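Local coordinates for E3 SUMO-protein ligase SIZ2 (PDB 6U75) that probably acts as an E3 ligase in protein sumoylation, attaching SUMO to targets such as septins, and carries a zinc-binding SP-RING finger, at residues A[12-17]-A[38-43]; A[19-24]-A[119-124]; A[78-83]-A[89-94]. All blocks are in the same frame, centred on the assembly; numbering follows the deposited sequence.

Overall arrangement
All three contacts belong to the PINIT domain, away from the zinc site of the SP-RING finger, where Cys203, His205, Cys226 and Cys229 hold the metal. Interactions 1 and 2 share strand 12-21 yet have centres about 23 Å apart, and their segments adjoin only through the chain. Interactions 2 and 3 are close, with centres about 12 Å apart, because strands 117-123 and 79-82 are antiparallel neighbours in one sheet. Asp120 N lies 2.9 Å from Val81 O, a probable hydrogen bond, and Leu121 packs on Cys78. Interaction 3 is nested within the loop that interaction 2 closes. Interaction 1 does not touch interaction 3; their nearest atoms are about 8 Å apart.

Interaction 1 (A[12-17]-A[38-43]); sequences VQIPDA and KSNHDL
Val12 and Ile14 meet Asn40 and Leu43 through methyl groups, and no hydrogen bond joins the two segments. The apolar part is one pair: Val12 CG1 lies 4.0 Å from Leu43 CD2, the two side chains crossing at a slant. Val12 holds CG1 between its backbone N and carbonyl carbon (chi1 52°), and this is the branch that meets the helix.

The second kind of contact sets methyls against an amide. Ile14 CD1 approaches Asn40 ND2 to 3.7 Å and Asn40 CG to 4.1 Å, the side chains sliding past each other in opposite directions. At the other end of the amide, Asn40 OD1 is 4.2 Å from Val12 CG1, so the two ends of one amide rest against two aliphatic residues of segment 12-17.

The geometry is that of a helix packed beside a sheet strand of the PINIT domain. Val12 and Ile14 form backbone hydrogen bonds with Ile136 and Cys134 of strand 130-139. Asn40 also touches Ile136, while Ile14 reaches Leu52 and Leu43 reaches Tyr50, both of strand 50-58.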
loop_
_atom_site.group_PDB
_atom_site.type_symbol
_atom_site.label_atom_id
_atom_site.label_comp_id
_atom_site.label_asym_id
_atom_site.label_seq_id
_atom_site.Cartn_x
_atom_site.Cartn_y
_atom_site.Cartn_z
ATOM N N VAL A 12 -17.373 -6.889 -6.098
ATOM C CA VAL A 12 -17.850 -7.952 -6.973
ATOM C C VAL A 12 -16.791 -8.197 -8.036
ATOM O O VAL A 12 -16.158 -7.262 -8.532
ATOM C CB VAL A 12 -19.216 -7.590 -7.605
ATOM C CG1 VAL A 12 -19.150 -6.224 -8.272
ATOM C CG2 VAL A 12 -19.635 -8.657 -8.605
ATOM N N GLN A 13 -16.597 -9.468 -8.372
ATOM C CA GLN A 13 -15.723 -9.834 -9.474
ATOM C C GLN A 13 -16.472 -9.702 -10.791
ATOM O O GLN A 13 -17.653 -10.051 -10.885
ATOM C CB GLN A 13 -15.216 -11.265 -9.301
ATOM C CG GLN A 13 -14.213 -11.699 -10.355
ATOM C CD GLN A 13 -13.670 -13.090 -10.099
ATOM O OE1 GLN A 13 -13.977 -13.713 -9.083
ATOM N NE2 GLN A 13 -12.858 -13.586 -11.025
ATOM N N ILE A 14 -15.788 -9.193 -11.805
ATOM C CA ILE A 14 -16.398 -9.054 -13.129
ATOM C C ILE A 14 -16.317 -10.400 -13.847
ATOM O O ILE A 14 -15.216 -10.960 -13.969
ATOM C CB ILE A 14 -15.701 -7.961 -13.932
ATOM C CG1 ILE A 14 -15.988 -6.583 -13.326
ATOM C CG2 ILE A 14 -16.147 -8.003 -15.387
ATOM C CD1 ILE A 14 -17.432 -6.125 -13.454
ATOM N N PRO A 15 -17.431 -10.947 -14.326
ATOM C CA PRO A 15 -17.375 -12.232 -15.025
ATOM C C PRO A 15 -16.822 -12.085 -16.433
ATOM O O PRO A 15 -16.947 -11.041 -17.076
ATOM C CB PRO A 15 -18.841 -12.680 -15.051
ATOM C CG PRO A 15 -19.607 -11.408 -15.070
ATOM C CD PRO A 15 -18.808 -10.422 -14.256
ATOM N N ASP A 16 -16.199 -13.163 -16.906
ATOM C CA ASP A 16 -15.623 -13.222 -18.247
ATOM C C ASP A 16 -14.506 -12.204 -18.441
ATOM O O ASP A 16 -14.196 -11.828 -19.575
ATOM C CB ASP A 16 -16.701 -13.023 -19.318
ATOM C CG ASP A 16 -17.889 -13.946 -19.129
ATOM O OD1 ASP A 16 -17.706 -15.051 -18.574
ATOM O OD2 ASP A 16 -19.008 -13.566 -19.534
ATOM N N ALA A 17 -13.894 -11.744 -17.347
ATOM C CA ALA A 17 -12.771 -10.816 -17.404
ATOM C C ALA A 17 -11.502 -11.429 -16.825
ATOM O O ALA A 17 -10.611 -10.702 -16.377
ATOM C CB ALA A 17 -13.109 -9.515 -16.674
ATOM N N LYS A 38 -24.973 -3.470 -17.473
ATOM C CA LYS A 38 -25.542 -2.189 -17.073
ATOM C C LYS A 38 -25.762 -2.127 -15.567
ATOM O O LYS A 38 -25.700 -1.043 -14.977
ATOM C CB LYS A 38 -26.855 -1.950 -17.818
ATOM C CG LYS A 38 -27.267 -0.489 -17.914
ATOM C CD LYS A 38 -28.248 -0.104 -16.821
ATOM C CE LYS A 38 -28.669 1.352 -16.952
ATOM N NZ LYS A 38 -29.645 1.755 -15.902
ATOM N N SER A 39 -26.011 -3.274 -14.927
ATOM C CA SER A 39 -26.148 -3.289 -13.474
ATOM C C SER A 39 -24.837 -2.914 -12.794
ATOM O O SER A 39 -24.831 -2.170 -11.809
ATOM C CB SER A 39 -26.622 -4.664 -13.005
ATOM O OG SER A 39 -28.007 -4.839 -13.255
ATOM N N ASN A 40 -23.712 -3.415 -13.308
ATOM C CA ASN A 40 -22.422 -3.043 -12.738
ATOM C C ASN A 40 -22.087 -1.580 -13.014
ATOM O O ASN A 40 -21.442 -0.927 -12.186
ATOM C CB ASN A 40 -21.329 -3.965 -13.277
ATOM C CG ASN A 40 -21.402 -5.360 -12.680
ATOM O OD1 ASN A 40 -21.682 -5.526 -11.492
ATOM N ND2 ASN A 40 -21.153 -6.371 -13.501
ATOM N N HIS A 41 -22.525 -1.043 -14.153
ATOM C CA HIS A 41 -22.388 0.393 -14.386
ATOM C C HIS A 41 -23.191 1.188 -13.362
ATOM O O HIS A 41 -22.705 2.180 -12.803
ATOM C CB HIS A 41 -22.838 0.738 -15.805
ATOM C CG HIS A 41 -21.741 0.665 -16.821
ATOM N ND1 HIS A 41 -21.026 1.774 -17.223
ATOM C CD2 HIS A 41 -21.236 -0.381 -17.517
ATOM C CE1 HIS A 41 -20.129 1.413 -18.123
ATOM N NE2 HIS A 41 -20.237 0.111 -18.320
ATOM N N ASP A 42 -24.433 0.768 -13.109
ATOM C CA ASP A 42 -25.246 1.437 -12.098
ATOM C C ASP A 42 -24.594 1.341 -10.726
ATOM O O ASP A 42 -24.670 2.279 -9.926
ATOM C CB ASP A 42 -26.648 0.831 -12.061
ATOM C CG ASP A 42 -27.415 1.051 -13.350
ATOM O OD1 ASP A 42 -27.092 2.009 -14.082
ATOM O OD2 ASP A 42 -28.345 0.266 -13.629
ATOM N N LEU A 43 -23.953 0.210 -10.435
ATOM C CA LEU A 43 -23.265 0.062 -9.157
ATOM C C LEU A 43 -22.080 1.017 -9.060
ATOM O O LEU A 43 -21.883 1.665 -8.026
ATOM C CB LEU A 43 -22.815 -1.385 -8.975
ATOM C CG LEU A 43 -22.125 -1.709 -7.649
ATOM C CD1 LEU A 43 -23.073 -1.478 -6.481
ATOM C CD2 LEU A 43 -21.613 -3.140 -7.659
#

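Interaction 2 (A[19-24]-A[119-124]); sequences KKLKQS and LDLHYL
Leu21 sends its two methyls to different partners on strand 117-123, Leu121 and Tyr123. The tight part is buried: Leu21 CD1 lies 3.6 Å from Leu121 CD2, the side chains crossing at an angle. Beside it, Leu21 CD2 comes to 4.2 Å from Tyr123 CE2, meeting the ring obliquely. The CA atoms of Leu21 and Leu121 stand 9.8 Å apart, a separation that fits side-chain packing between sheets and excludes strand pairing.

Towards residues 22-24 and 123-124 the contact becomes more open to solvent, and both Ser24 and Tyr123 are partly exposed. Tyr123 holds CG between its backbone N and carbonyl carbon (chi1 53°), and the far side of its ring meets Ser24. Ser24 CB is 3.7 Å from Tyr123 CE1, again oblique to the ring, whereas Ser24 OG sits in the ring plane at its edge. Lys22 and Gln23, both exposed, start away from residues 119-124, and Leu124 starts away from residues 19-24.

No hydrogen bond or salt bridge crosses between the segments. The chemistry therefore implies cohesion by apolar packing between the two PINIT sheets, strand 12-21 belonging to one and strand 117-123 to the other, while Ser24 OG takes its hydrogen-bond partner in Gly26 O.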
loop_
_atom_site.group_PDB
_atom_site.type_symbol
_atom_site.label_atom_id
_atom_site.label_comp_id
_atom_site.label_asym_id
_atom_site.label_seq_id
_atom_site.Cartn_x
_atom_site.Cartn_y
_atom_site.Cartn_z
ATOM N N LYS A 19 -8.089 -14.090 -17.309
ATOM C CA LYS A 19 -7.230 -14.569 -18.382
ATOM C C LYS A 19 -5.949 -15.148 -17.802
ATOM O O LYS A 19 -5.385 -14.605 -16.852
ATOM C CB LYS A 19 -6.898 -13.444 -19.373
ATOM C CG LYS A 19 -6.362 -13.934 -20.714
ATOM C CD LYS A 19 -7.433 -14.672 -21.512
ATOM C CE LYS A 19 -6.880 -15.255 -22.804
ATOM N NZ LYS A 19 -6.964 -14.299 -23.942
ATOM N N LYS A 20 -5.498 -16.254 -18.382
ATOM C CA LYS A 20 -4.209 -16.839 -18.049
ATOM C C LYS A 20 -3.189 -16.427 -19.102
ATOM O O LYS A 20 -3.438 -16.568 -20.304
ATOM C CB LYS A 20 -4.299 -18.363 -17.965
ATOM C CG LYS A 20 -4.927 -18.890 -16.682
ATOM C CD LYS A 20 -4.118 -18.497 -15.454
ATOM C CE LYS A 20 -4.260 -19.522 -14.340
ATOM N NZ LYS A 20 -3.544 -20.790 -14.662
ATOM N N LEU A 21 -2.056 -15.903 -18.648
ATOM C CA LEU A 21 -0.944 -15.541 -19.512
ATOM C C LEU A 21 0.129 -16.613 -19.389
ATOM O O LEU A 21 0.670 -16.830 -18.298
ATOM C CB LEU A 21 -0.380 -14.172 -19.136
ATOM C CG LEU A 21 -0.795 -12.993 -20.014
ATOM C CD1 LEU A 21 -0.214 -11.703 -19.462
ATOM C CD2 LEU A 21 -0.346 -13.212 -21.450
ATOM N N LYS A 22 0.427 -17.281 -20.497
ATOM C CA LYS A 22 1.393 -18.367 -20.511
ATOM C C LYS A 22 2.777 -17.852 -20.892
ATOM O O LYS A 22 2.934 -16.762 -21.447
ATOM C CB LYS A 22 0.953 -19.463 -21.482
ATOM C CG LYS A 22 0.810 -19.015 -22.925
ATOM C CD LYS A 22 0.417 -20.184 -23.814
ATOM C CE LYS A 22 0.326 -19.784 -25.276
ATOM N NZ LYS A 22 0.020 -20.954 -26.149
ATOM N N GLN A 23 3.788 -18.662 -20.581
ATOM C CA GLN A 23 5.164 -18.283 -20.873
ATOM C C GLN A 23 5.359 -18.072 -22.369
ATOM O O GLN A 23 4.787 -18.787 -23.196
ATOM C CB GLN A 23 6.130 -19.355 -20.369
ATOM C CG GLN A 23 6.460 -19.245 -18.891
ATOM C CD GLN A 23 7.484 -20.266 -18.442
ATOM O OE1 GLN A 23 7.238 -21.045 -17.521
ATOM N NE2 GLN A 23 8.645 -20.265 -19.085
ATOM N N SER A 24 6.178 -17.078 -22.708
ATOM C CA SER A 24 6.494 -16.743 -24.088
ATOM C C SER A 24 7.994 -16.545 -24.217
ATOM O O SER A 24 8.608 -15.871 -23.382
ATOM C CB SER A 24 5.753 -15.478 -24.534
ATOM O OG SER A 24 6.154 -15.081 -25.834
ATOM N N LEU A 119 -9.066 -5.209 -24.025
ATOM C CA LEU A 119 -7.867 -4.959 -23.232
ATOM C C LEU A 119 -6.717 -5.727 -23.870
ATOM O O LEU A 119 -6.722 -6.962 -23.885
ATOM C CB LEU A 119 -8.069 -5.381 -21.777
ATOM C CG LEU A 119 -6.846 -5.250 -20.865
ATOM C CD1 LEU A 119 -6.442 -3.793 -20.707
ATOM C CD2 LEU A 119 -7.115 -5.878 -19.508
ATOM N N ASP A 120 -5.744 -4.998 -24.404
ATOM C CA ASP A 120 -4.554 -5.590 -24.994
ATOM C C ASP A 120 -3.382 -5.432 -24.038
ATOM O O ASP A 120 -3.251 -4.410 -23.358
ATOM C CB ASP A 120 -4.224 -4.938 -26.339
ATOM C CG ASP A 120 -5.438 -4.815 -27.241
ATOM O OD1 ASP A 120 -6.091 -3.751 -27.224
ATOM O OD2 ASP A 120 -5.745 -5.785 -27.964
ATOM N N LEU A 121 -2.535 -6.456 -23.987
ATOM C CA LEU A 121 -1.356 -6.469 -23.129
ATOM C C LEU A 121 -0.174 -6.900 -23.985
ATOM O O LEU A 121 -0.085 -8.066 -24.382
ATOM C CB LEU A 121 -1.556 -7.408 -21.940
ATOM C CG LEU A 121 -0.359 -7.657 -21.023
ATOM C CD1 LEU A 121 0.454 -6.395 -20.800
ATOM C CD2 LEU A 121 -0.852 -8.205 -19.696
ATOM N N HIS A 122 0.708 -5.952 -24.287
ATOM C CA HIS A 122 1.869 -6.188 -25.132
ATOM C C HIS A 122 3.101 -6.418 -24.269
ATOM O O HIS A 122 3.312 -5.723 -23.269
ATOM C CB HIS A 122 2.108 -5.006 -26.072
ATOM C CG HIS A 122 0.987 -4.763 -27.032
ATOM N ND1 HIS A 122 -0.140 -4.048 -26.693
ATOM C CD2 HIS A 122 0.818 -5.147 -28.319
ATOM C CE1 HIS A 122 -0.955 -3.998 -27.732
ATOM N NE2 HIS A 122 -0.397 -4.658 -28.732
ATOM N N TYR A 123 3.917 -7.390 -24.673
ATOM C CA TYR A 123 5.080 -7.793 -23.900
ATOM C C TYR A 123 6.169 -8.271 -24.849
ATOM O O TYR A 123 5.904 -8.661 -25.991
ATOM C CB TYR A 123 4.724 -8.904 -22.910
ATOM C CG TYR A 123 4.050 -10.080 -23.577
ATOM C CD1 TYR A 123 4.797 -11.109 -24.134
ATOM C CD2 TYR A 123 2.666 -10.151 -23.668
ATOM C CE1 TYR A 123 4.186 -12.182 -24.752
ATOM C CE2 TYR A 123 2.045 -11.220 -24.285
ATOM C CZ TYR A 123 2.810 -12.233 -24.826
ATOM O OH TYR A 123 2.200 -13.300 -25.442
ATOM N N LEU A 124 7.405 -8.246 -24.352
ATOM C CA LEU A 124 8.547 -8.766 -25.090
ATOM C C LEU A 124 8.891 -10.199 -24.715
ATOM O O LEU A 124 9.655 -10.846 -25.439
ATOM C CB LEU A 124 9.778 -7.883 -24.851
ATOM C CG LEU A 124 9.581 -6.391 -25.120
ATOM C CD1 LEU A 124 10.865 -5.618 -24.845
ATOM C CD2 LEU A 124 9.105 -6.165 -26.546
#

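Interaction 3 (A[78-83]-A[89-94]); sequences CELVFN and DNVKGL
Cys78 and Leu80, at the first strand of the antiparallel hairpin 79-82/85-86 of the PINIT domain, receive Val91 from the loop that follows the hairpin. The loop folds back over one side of the strand, and the evidence is the alternation along it: Cys78 and Leu80 direct their side chains toward the loop, whereas Glu79 between them points away. Nearest CA atoms, those of Cys78 and Val91, are 8.8 Å apart, a distance bridged by side chains alone.

Val91 divides its two methyls between the two partners. Its CG1 lies 3.7 Å from Leu80 CD1, the side chains reaching toward each other tip to tip. Its CG2 lies 3.7 Å from Cys78 SG, making the thiol part of an apolar patch. With chi1 at -73°, Val91 sets CG1 opposite its carbonyl carbon and CG2 between that carbon and the backbone N, an orientation in which both branches face the strand. Cys78 places SG in the equivalent position between N and carbonyl carbon (chi1 50°), and from there the sulfur reaches the loop.

The backbone just ahead of Val91 turns sharply. Asn90 is the centre of an inverse gamma turn, closed by a weak bond from Val91 N to Asp89 O of 2.9 Å. Lys92 starts toward the strand, but its end leads away to a salt bridge with Asp73.

Val91 bonds through its backbone to Asn102 and packs on Ala104 of strand 104-105, while Cys78 and Leu80 both touch Leu121 of the adjacent strand 117-123. The contact thus bridges from the four-stranded antiparallel sheet that holds strands 79-82 and 117-123 to the five-stranded sheet that includes strand 104-105; farther along the loop, Leu94 touches Thr223 in the SP-RING finger.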
loop_
_atom_site.group_PDB
_atom_site.type_symbol
_atom_site.label_atom_id
_atom_site.label_comp_id
_atom_site.label_asym_id
_atom_site.label_seq_id
_atom_site.Cartn_x
_atom_site.Cartn_y
_atom_site.Cartn_z
ATOM N N CYS A 78 5.484 -4.288 -19.537
ATOM C CA CYS A 78 4.135 -4.518 -20.028
ATOM C C CYS A 78 3.574 -3.213 -20.563
ATOM O O CYS A 78 3.830 -2.144 -20.003
ATOM C CB CYS A 78 3.214 -5.057 -18.927
ATOM S SG CYS A 78 3.262 -4.100 -17.393
ATOM N N GLU A 79 2.808 -3.307 -21.645
ATOM C CA GLU A 79 2.046 -2.177 -22.162
ATOM C C GLU A 79 0.575 -2.570 -22.156
ATOM O O GLU A 79 0.168 -3.476 -22.890
ATOM C CB GLU A 79 2.514 -1.781 -23.561
ATOM C CG GLU A 79 1.712 -0.648 -24.183
ATOM C CD GLU A 79 2.500 0.119 -25.224
ATOM O OE1 GLU A 79 3.671 0.458 -24.953
ATOM O OE2 GLU A 79 1.952 0.382 -26.316
ATOM N N LEU A 80 -0.211 -1.904 -21.315
ATOM C CA LEU A 80 -1.642 -2.149 -21.209
ATOM C C LEU A 80 -2.391 -1.091 -22.005
ATOM O O LEU A 80 -2.153 0.109 -21.829
ATOM C CB LEU A 80 -2.095 -2.128 -19.749
ATOM C CG LEU A 80 -1.523 -3.227 -18.854
ATOM C CD1 LEU A 80 -1.695 -2.855 -17.393
ATOM C CD2 LEU A 80 -2.197 -4.556 -19.150
ATOM N N VAL A 81 -3.293 -1.536 -22.875
ATOM C CA VAL A 81 -4.091 -0.648 -23.712
ATOM C C VAL A 81 -5.544 -1.066 -23.547
ATOM O O VAL A 81 -5.935 -2.152 -23.992
ATOM C CB VAL A 81 -3.668 -0.702 -25.186
ATOM C CG1 VAL A 81 -4.497 0.271 -26.010
ATOM C CG2 VAL A 81 -2.184 -0.397 -25.323
ATOM N N PHE A 82 -6.341 -0.212 -22.913
ATOM C CA PHE A 82 -7.753 -0.482 -22.667
ATOM C C PHE A 82 -8.574 0.432 -23.568
ATOM O O PHE A 82 -8.611 1.650 -23.358
ATOM C CB PHE A 82 -8.098 -0.274 -21.193
ATOM C CG PHE A 82 -9.462 -0.776 -20.813
ATOM C CD1 PHE A 82 -9.735 -2.133 -20.800
ATOM C CD2 PHE A 82 -10.468 0.108 -20.462
ATOM C CE1 PHE A 82 -10.987 -2.599 -20.451
ATOM C CE2 PHE A 82 -11.722 -0.353 -20.111
ATOM C CZ PHE A 82 -11.981 -1.709 -20.105
ATOM N N ASN A 83 -9.222 -0.155 -24.572
ATOM C CA ASN A 83 -10.055 0.594 -25.513
ATOM C C ASN A 83 -9.239 1.653 -26.251
ATOM O O ASN A 83 -9.674 2.792 -26.424
ATOM C CB ASN A 83 -11.252 1.226 -24.798
ATOM C CG ASN A 83 -12.219 0.191 -24.257
ATOM O OD1 ASN A 83 -12.480 -0.827 -24.899
ATOM N ND2 ASN A 83 -12.756 0.446 -23.069
ATOM N N ASP A 89 -0.801 3.982 -15.585
ATOM C CA ASP A 89 -0.640 3.534 -14.210
ATOM C C ASP A 89 0.724 2.885 -14.011
ATOM O O ASP A 89 1.236 2.188 -14.891
ATOM C CB ASP A 89 -1.746 2.540 -13.840
ATOM C CG ASP A 89 -3.130 3.165 -13.863
ATOM O OD1 ASP A 89 -3.654 3.418 -14.968
ATOM O OD2 ASP A 89 -3.700 3.399 -12.775
ATOM N N ASN A 90 1.318 3.129 -12.841
ATOM C CA ASN A 90 2.539 2.440 -12.426
ATOM C C ASN A 90 2.147 1.060 -11.892
ATOM O O ASN A 90 2.174 0.778 -10.692
ATOM C CB ASN A 90 3.287 3.263 -11.386
ATOM C CG ASN A 90 4.596 2.625 -10.965
ATOM O OD1 ASN A 90 4.634 1.818 -10.037
ATOM N ND2 ASN A 90 5.678 2.989 -11.644
ATOM N N VAL A 91 1.769 0.187 -12.830
ATOM C CA VAL A 91 1.140 -1.080 -12.462
ATOM C C VAL A 91 2.072 -1.921 -11.599
ATOM O O VAL A 91 1.633 -2.562 -10.636
ATOM C CB VAL A 91 0.688 -1.846 -13.721
ATOM C CG1 VAL A 91 -0.537 -1.180 -14.329
ATOM C CG2 VAL A 91 1.816 -1.943 -14.747
ATOM N N LYS A 92 3.363 -1.940 -11.924
ATOM C CA LYS A 92 4.338 -2.760 -11.201
ATOM C C LYS A 92 5.466 -1.855 -10.715
ATOM O O LYS A 92 6.442 -1.617 -11.430
ATOM C CB LYS A 92 4.860 -3.896 -12.080
ATOM C CG LYS A 92 4.855 -5.253 -11.388
ATOM C CD LYS A 92 5.647 -5.233 -10.086
ATOM C CE LYS A 92 5.702 -6.611 -9.452
ATOM N NZ LYS A 92 6.117 -6.556 -8.024
ATOM N N GLY A 93 5.321 -1.347 -9.489
ATOM C CA GLY A 93 6.372 -0.573 -8.872
ATOM C C GLY A 93 7.393 -1.450 -8.170
ATOM O O GLY A 93 7.123 -2.598 -7.822
ATOM N N LEU A 94 8.581 -0.888 -7.965
ATOM C CA LEU A 94 9.697 -1.607 -7.355
ATOM C C LEU A 94 9.958 -2.915 -8.111
ATOM O O LEU A 94 9.633 -4.016 -7.663
ATOM C CB LEU A 94 9.424 -1.860 -5.869
ATOM C CG LEU A 94 10.630 -1.719 -4.937
ATOM C CD1 LEU A 94 11.011 -0.255 -4.778
ATOM C CD2 LEU A 94 10.351 -2.348 -3.583
#